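Side-chain contacts in antistasin (Haementeria officinalis, PDB 1SKZ), which inhibits blood coagulation factor Xa as a highly disulfide-bonded serine protease inhibitor of the antistasin family: residues S17-I21 with I22-C26; V35-P38 with H39-R43. All coordinates share one frame; numbering follows the deposited sequence.

Contact 1. Residues S17-I21 with I22-C26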
ATOM      1  N   SER A  17      -7.469  13.390   6.394  1.00 28.53           N
ATOM      2  CA  SER A  17      -7.777  12.828   5.087  1.00 28.29           C
ATOM      3  C   SER A  17      -6.742  13.211   4.053  1.00 25.92           C
ATOM      4  O   SER A  17      -5.941  14.109   4.274  1.00 26.69           O
ATOM      5  CB  SER A  17      -9.192  13.223   4.614  1.00 27.78           C
ATOM      6  OG  SER A  17      -9.246  14.575   4.226  1.00 27.74           O
ATOM      7  N   ALA A  18      -6.638  12.383   3.024  1.00 24.24           N
ATOM      8  CA  ALA A  18      -5.660  12.592   1.970  1.00 23.20           C
ATOM      9  C   ALA A  18      -6.314  12.440   0.606  1.00 22.04           C
ATOM     10  O   ALA A  18      -7.446  11.925   0.478  1.00 21.10           O
ATOM     11  CB  ALA A  18      -4.488  11.617   2.120  1.00 21.76           C
ATOM     12  N   CYS A  19      -5.619  12.942  -0.402  1.00 20.36           N
ATOM     13  CA  CYS A  19      -6.158  12.981  -1.748  1.00 20.75           C
ATOM     14  C   CYS A  19      -6.194  11.633  -2.478  1.00 18.98           C
ATOM     15  O   CYS A  19      -5.192  10.896  -2.504  1.00 18.15           O
ATOM     16  CB  CYS A  19      -5.365  13.986  -2.551  1.00 22.96           C
ATOM     17  SG  CYS A  19      -6.209  14.399  -4.087  1.00 29.50           S
ATOM     18  N   ASN A  20      -7.376  11.282  -2.976  1.00 16.79           N
ATOM     19  CA  ASN A  20      -7.554  10.139  -3.852  1.00 17.64           C
ATOM     20  C   ASN A  20      -7.331  10.558  -5.304  1.00 19.60           C
ATOM     21  O   ASN A  20      -7.958  11.481  -5.795  1.00 17.89           O
ATOM     22  CB  ASN A  20      -8.954   9.535  -3.670  1.00 18.09           C
ATOM     23  CG  ASN A  20      -9.154   8.243  -4.466  1.00 18.55           C
ATOM     24  OD1 ASN A  20      -8.982   8.214  -5.691  1.00 19.36           O
ATOM     25  ND2 ASN A  20      -9.564   7.177  -3.772  1.00 18.48           N
ATOM     26  N   ILE A  21      -6.336   9.945  -5.939  1.00 19.01           N
ATOM     27  CA  ILE A  21      -5.805  10.443  -7.179  1.00 19.43           C
ATOM     28  C   ILE A  21      -6.736  10.026  -8.298  1.00 20.81           C
ATOM     29  O   ILE A  21      -6.792  10.666  -9.341  1.00 21.09           O
ATOM     30  CB  ILE A  21      -4.376   9.897  -7.422  1.00 20.70           C
ATOM     31  CG1 ILE A  21      -3.654  10.817  -8.407  1.00 21.70           C
ATOM     32  CG2 ILE A  21      -4.435   8.387  -7.877  1.00 18.35           C
ATOM     33  CD1 ILE A  21      -2.325  10.312  -8.852  1.00 24.33           C
ATOM     34  N   ILE A  22      -7.560   9.028  -8.029  1.00 20.80           N
ATOM     35  CA  ILE A  22      -8.554   8.625  -9.000  1.00 24.45           C
ATOM     36  C   ILE A  22      -9.766   9.574  -9.009  1.00 26.12           C
ATOM     37  O   ILE A  22     -10.108  10.137 -10.061  1.00 26.12           O
ATOM     38  CB  ILE A  22      -9.007   7.154  -8.768  1.00 24.28           C
ATOM     39  CG1 ILE A  22      -7.826   6.207  -9.021  1.00 21.76           C
ATOM     40  CG2 ILE A  22     -10.122   6.777  -9.745  1.00 23.43           C
ATOM     41  CD1 ILE A  22      -8.204   4.721  -8.921  1.00 21.89           C
ATOM     42  N   THR A  23     -10.342   9.823  -7.841  1.00 26.78           N
ATOM     43  CA  THR A  23     -11.602  10.555  -7.780  1.00 29.18           C
ATOM     44  C   THR A  23     -11.373  12.033  -7.552  1.00 30.73           C
ATOM     45  O   THR A  23     -12.263  12.840  -7.781  1.00 31.21           O
ATOM     46  CB  THR A  23     -12.537  10.013  -6.670  1.00 28.60           C
ATOM     47  OG1 THR A  23     -11.902  10.138  -5.384  1.00 28.89           O
ATOM     48  CG2 THR A  23     -12.879   8.561  -6.933  1.00 27.22           C
ATOM     49  N   ASP A  24     -10.138  12.372  -7.214  1.00 31.75           N
ATOM     50  CA  ASP A  24      -9.729  13.712  -6.814  1.00 33.92           C
ATOM     51  C   ASP A  24     -10.526  14.308  -5.654  1.00 34.88           C
ATOM     52  O   ASP A  24     -10.530  15.541  -5.441  1.00 34.74           O
ATOM     53  CB  ASP A  24      -9.719  14.659  -8.008  1.00 34.84           C
ATOM     54  CG  ASP A  24      -8.613  15.676  -7.910  1.00 36.75           C
ATOM     55  OD1 ASP A  24      -7.728  15.551  -7.016  1.00 36.48           O
ATOM     56  OD2 ASP A  24      -8.642  16.638  -8.707  1.00 38.48           O
ATOM     57  N   ARG A  25     -11.009  13.403  -4.801  1.00 33.91           N
ATOM     58  CA  ARG A  25     -11.716  13.745  -3.566  1.00 35.00           C
ATOM     59  C   ARG A  25     -10.910  13.216  -2.340  1.00 32.68           C
ATOM     60  O   ARG A  25     -10.127  12.274  -2.460  1.00 29.39           O
ATOM     61  CB  ARG A  25     -13.122  13.140  -3.662  1.00 37.06           C
ATOM     62  CG  ARG A  25     -14.096  13.339  -2.509  1.00 41.40           C
ATOM     63  CD  ARG A  25     -15.517  12.829  -2.965  1.00 43.84           C
ATOM     64  NE  ARG A  25     -16.442  12.438  -1.881  1.00 42.91           N
ATOM     65  CZ  ARG A  25     -17.007  11.233  -1.749  1.00 42.98           C
ATOM     66  NH1 ARG A  25     -16.569  10.169  -2.431  1.00 43.70           N
ATOM     67  NH2 ARG A  25     -17.986  11.079  -0.873  1.00 43.68           N
ATOM     68  N   CYS A  26     -10.963  13.959  -1.236  1.00 30.27           N
ATOM     69  CA  CYS A  26     -10.218  13.649  -0.017  1.00 27.95           C
ATOM     70  C   CYS A  26     -10.873  12.542   0.770  1.00 28.29           C
ATOM     71  O   CYS A  26     -11.423  12.792   1.847  1.00 27.68           O
ATOM     72  CB  CYS A  26     -10.148  14.878   0.871  1.00 26.38           C
ATOM     73  SG  CYS A  26      -9.204  16.197   0.089  1.00 26.82           S
TER
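Asn-20 bends its carboxamide over the turn that follows it and offers OD1 to two consecutive backbone amides. Thr-23 N gives the straighter bond, 3.0 Å to Asn-20 OD1 at 158° through the hydrogen, although the donor lies above the carboxamide plane. Ile-22 N lies 2.9 Å from the same OD1, but the bend at its hydrogen makes this bond weak; it closes an Asx turn. The carboxamide nitrogen, Asn-20 ND2, donates to Tyr-46 O, which fixes how the flat group is turned. CG set opposite the backbone N (chi1 -174°) swings the carboxamide toward these amides. The backbone of Asn-20 grips the returning chain as well: Asn-20 N donates to Arg-25 O at 3.0 Å, and Asn-20 O receives a weak bond from Asp-24 N. Beside the carboxamide, Thr-23 OG1 packs 3.5 Å from Asn-20 CB and accepts a weak bond from Arg-25 N. With an alanine in place of Asn-20, the amides of Ile-22 and Thr-23 are likely to lose their shared acceptor, and the turn its side-chain brace. Asp-24 has positive phi (55°), which helps the chain reverse and run back nearly antiparallel. Farther along the paired chains, Cys-26 CA makes a CH···O contact with Ala-18 O at 3.3 Å, and Ser-17 OG lies 3.5 Å from Cys-26 CB while bonding to Pro-14 O. On another side of the loop, Cys-19 SG stands 3.5 Å from Asp-24 OD1. Disulfides Cys-19 to Cys-8 and Cys-26 to Cys-13 tie this hairpin-like loop to the N-terminal part of the chain; Asp-24 OD1 accepts from Glu-9 N in helix 8-11, and Arg-43 of strand 41-43 reaches Cys-19 O.

Contact 2. Residues V35-P38 with H39-R43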
ATOM      1  N   VAL A  35       8.190   8.655   5.935  1.00 17.26           N
ATOM      2  CA  VAL A  35       9.246   8.109   5.088  1.00 15.06           C
ATOM      3  C   VAL A  35       9.469   8.994   3.841  1.00 14.39           C
ATOM      4  O   VAL A  35       8.499   9.454   3.220  1.00 12.43           O
ATOM      5  CB  VAL A  35       8.883   6.645   4.662  1.00 13.70           C
ATOM      6  CG1 VAL A  35       9.844   6.105   3.607  1.00 12.97           C
ATOM      7  CG2 VAL A  35       8.915   5.746   5.898  1.00 14.49           C
ATOM      8  N   HIS A  36      10.743   9.306   3.564  1.00 14.60           N
ATOM      9  CA  HIS A  36      11.190   9.720   2.220  1.00 15.00           C
ATOM     10  C   HIS A  36      11.208   8.613   1.140  1.00 14.81           C
ATOM     11  O   HIS A  36      12.020   7.690   1.161  1.00 14.88           O
ATOM     12  CB  HIS A  36      12.589  10.349   2.296  1.00 16.63           C
ATOM     13  CG  HIS A  36      13.031  10.975   1.007  1.00 15.97           C
ATOM     14  ND1 HIS A  36      12.418  12.096   0.481  1.00 15.64           N
ATOM     15  CD2 HIS A  36      13.887  10.538   0.052  1.00 15.44           C
ATOM     16  CE1 HIS A  36      12.873  12.316  -0.740  1.00 15.25           C
ATOM     17  NE2 HIS A  36      13.757  11.385  -1.028  1.00 15.29           N
ATOM     18  N   CYS A  37      10.326   8.735   0.163  1.00 14.58           N
ATOM     19  CA  CYS A  37      10.300   7.832  -0.980  1.00 14.50           C
ATOM     20  C   CYS A  37      10.692   8.593  -2.253  1.00 17.03           C
ATOM     21  O   CYS A  37       9.953   9.478  -2.713  1.00 15.74           O
ATOM     22  CB  CYS A  37       8.911   7.266  -1.149  1.00 12.51           C
ATOM     23  SG  CYS A  37       8.383   6.157   0.206  1.00 13.99           S
ATOM     24  N   PRO A  38      11.890   8.302  -2.793  1.00 18.23           N
ATOM     25  CA  PRO A  38      12.418   8.937  -4.010  1.00 17.76           C
ATOM     26  C   PRO A  38      11.461   8.956  -5.184  1.00 18.19           C
ATOM     27  O   PRO A  38      11.455   9.913  -5.938  1.00 22.51           O
ATOM     28  CB  PRO A  38      13.668   8.123  -4.339  1.00 19.43           C
ATOM     29  CG  PRO A  38      14.032   7.406  -3.105  1.00 19.00           C
ATOM     30  CD  PRO A  38      12.802   7.267  -2.262  1.00 18.52           C
ATOM     31  N   HIS A  39      10.660   7.912  -5.354  1.00 14.67           N
ATOM     32  CA  HIS A  39       9.621   7.933  -6.375  1.00 15.36           C
ATOM     33  C   HIS A  39       8.209   8.094  -5.856  1.00 13.78           C
ATOM     34  O   HIS A  39       7.263   7.767  -6.556  1.00 16.69           O
ATOM     35  CB  HIS A  39       9.668   6.674  -7.245  1.00 16.45           C
ATOM     36  CG  HIS A  39      10.999   6.429  -7.871  1.00 19.22           C
ATOM     37  ND1 HIS A  39      11.575   7.317  -8.754  1.00 21.84           N
ATOM     38  CD2 HIS A  39      11.883   5.417  -7.718  1.00 20.45           C
ATOM     39  CE1 HIS A  39      12.755   6.856  -9.126  1.00 21.97           C
ATOM     40  NE2 HIS A  39      12.965   5.708  -8.511  1.00 23.72           N
ATOM     41  N   GLY A  40       8.046   8.567  -4.634  1.00 12.86           N
ATOM     42  CA  GLY A  40       6.711   8.632  -4.057  1.00 13.30           C
ATOM     43  C   GLY A  40       6.172   7.334  -3.442  1.00 10.59           C
ATOM     44  O   GLY A  40       6.760   6.278  -3.539  1.00 10.63           O
ATOM     45  N   PHE A  41       4.991   7.436  -2.862  1.00 11.84           N
ATOM     46  CA  PHE A  41       4.286   6.333  -2.219  1.00 13.31           C
ATOM     47  C   PHE A  41       3.467   5.538  -3.205  1.00 12.95           C
ATOM     48  O   PHE A  41       2.944   6.074  -4.162  1.00 12.96           O
ATOM     49  CB  PHE A  41       3.341   6.881  -1.140  1.00 12.68           C
ATOM     50  CG  PHE A  41       4.050   7.487   0.041  1.00 14.39           C
ATOM     51  CD1 PHE A  41       4.879   6.706   0.860  1.00 12.93           C
ATOM     52  CD2 PHE A  41       3.900   8.843   0.342  1.00 15.95           C
ATOM     53  CE1 PHE A  41       5.546   7.241   1.940  1.00 11.03           C
ATOM     54  CE2 PHE A  41       4.583   9.396   1.449  1.00 15.99           C
ATOM     55  CZ  PHE A  41       5.417   8.564   2.252  1.00 13.57           C
ATOM     56  N   GLN A  42       3.406   4.234  -2.988  1.00 13.09           N
ATOM     57  CA  GLN A  42       2.493   3.353  -3.699  1.00 13.59           C
ATOM     58  C   GLN A  42       1.064   3.701  -3.381  1.00 12.22           C
ATOM     59  O   GLN A  42       0.780   4.337  -2.371  1.00 12.94           O
ATOM     60  CB  GLN A  42       2.773   1.886  -3.336  1.00 14.79           C
ATOM     61  CG  GLN A  42       4.173   1.521  -3.761  1.00 19.00           C
ATOM     62  CD  GLN A  42       4.412   0.036  -3.845  1.00 24.63           C
ATOM     63  OE1 GLN A  42       3.503  -0.749  -4.164  1.00 26.84           O
ATOM     64  NE2 GLN A  42       5.646  -0.375  -3.530  1.00 23.98           N
ATOM     65  N   ARG A  43       0.166   3.359  -4.282  1.00 11.62           N
ATOM     66  CA  ARG A  43      -1.240   3.577  -4.012  1.00 14.48           C
ATOM     67  C   ARG A  43      -1.972   2.254  -4.103  1.00 14.34           C
ATOM     68  O   ARG A  43      -1.582   1.369  -4.870  1.00 15.27           O
ATOM     69  CB  ARG A  43      -1.836   4.596  -5.008  1.00 16.49           C
ATOM     70  CG  ARG A  43      -1.281   6.020  -4.812  1.00 20.69           C
ATOM     71  CD  ARG A  43      -2.122   7.042  -5.524  1.00 23.79           C
ATOM     72  NE  ARG A  43      -1.585   8.400  -5.431  1.00 24.13           N
ATOM     73  CZ  ARG A  43      -2.164   9.380  -4.750  1.00 24.42           C
ATOM     74  NH1 ARG A  43      -3.328   9.187  -4.134  1.00 23.83           N
ATOM     75  NH2 ARG A  43      -1.559  10.548  -4.684  1.00 25.86           N
TER
HETATM   76  O   HOH W   1      10.927  10.359  -8.924  1.00 41.69           O
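Cys-37 and Gly-40 close a type I beta turn, with Gly-40 N donating to Cys-37 O at 2.9 Å in a nearly straight bond. The turn leads from the reactive-bond segment into strand 41-43 of the first antistasin-like domain. Gly-40 leaves it at phi 82°, psi 176°, where a CB would collide with the carbonyl O of His-39. Just beyond, Phe-41 turns its ring back toward the incoming segment, its CG lying beside the backbone N (chi1 -68°). Cys-37 SG makes a sulfur-aromatic contact there, approaching the ring obliquely, 3.5 Å from Phe-41 CE1. The same sulfur is in disulfide with Cys-53, which ties the turn to the chain after strand 49-50. Val-35, which follows Arg-34 across the reactive bond, a site carrying a residue change in this structure, meets the ring at CZ and CE1: its O lies 3.4 Å from Phe-41 CZ, also obliquely, and its CB packs loosely against CE1. Cys-37 CB lies close to Gly-40 O. Within the turn, His-39 sets its imidazole against the Pro-38 peptide, and one water donates to Pro-38 O while hydrogen-bonding His-39 ND1, at 3.1 Å from each.

In the fold
Both contacts are local chain reversals near the surface, in series along the chain, their centres about 16 Å apart. Contact 1 lies nearer the middle of the chain and has two buried residues, Asn-20 and Ile-22; contact 2 is more peripheral, with no buried residue among those that touch. Their chemistry differs too: a carboxamide and backbone bonds hold the first, whereas one turn bond, a sulfur-aromatic contact and a water hold the second. Disulfides fasten each to a different part of the fold. Arg-43 bridges the two contacts, packing its guanidinium on Ile-21, while its own O bonds to Lys-52 of the second subunit.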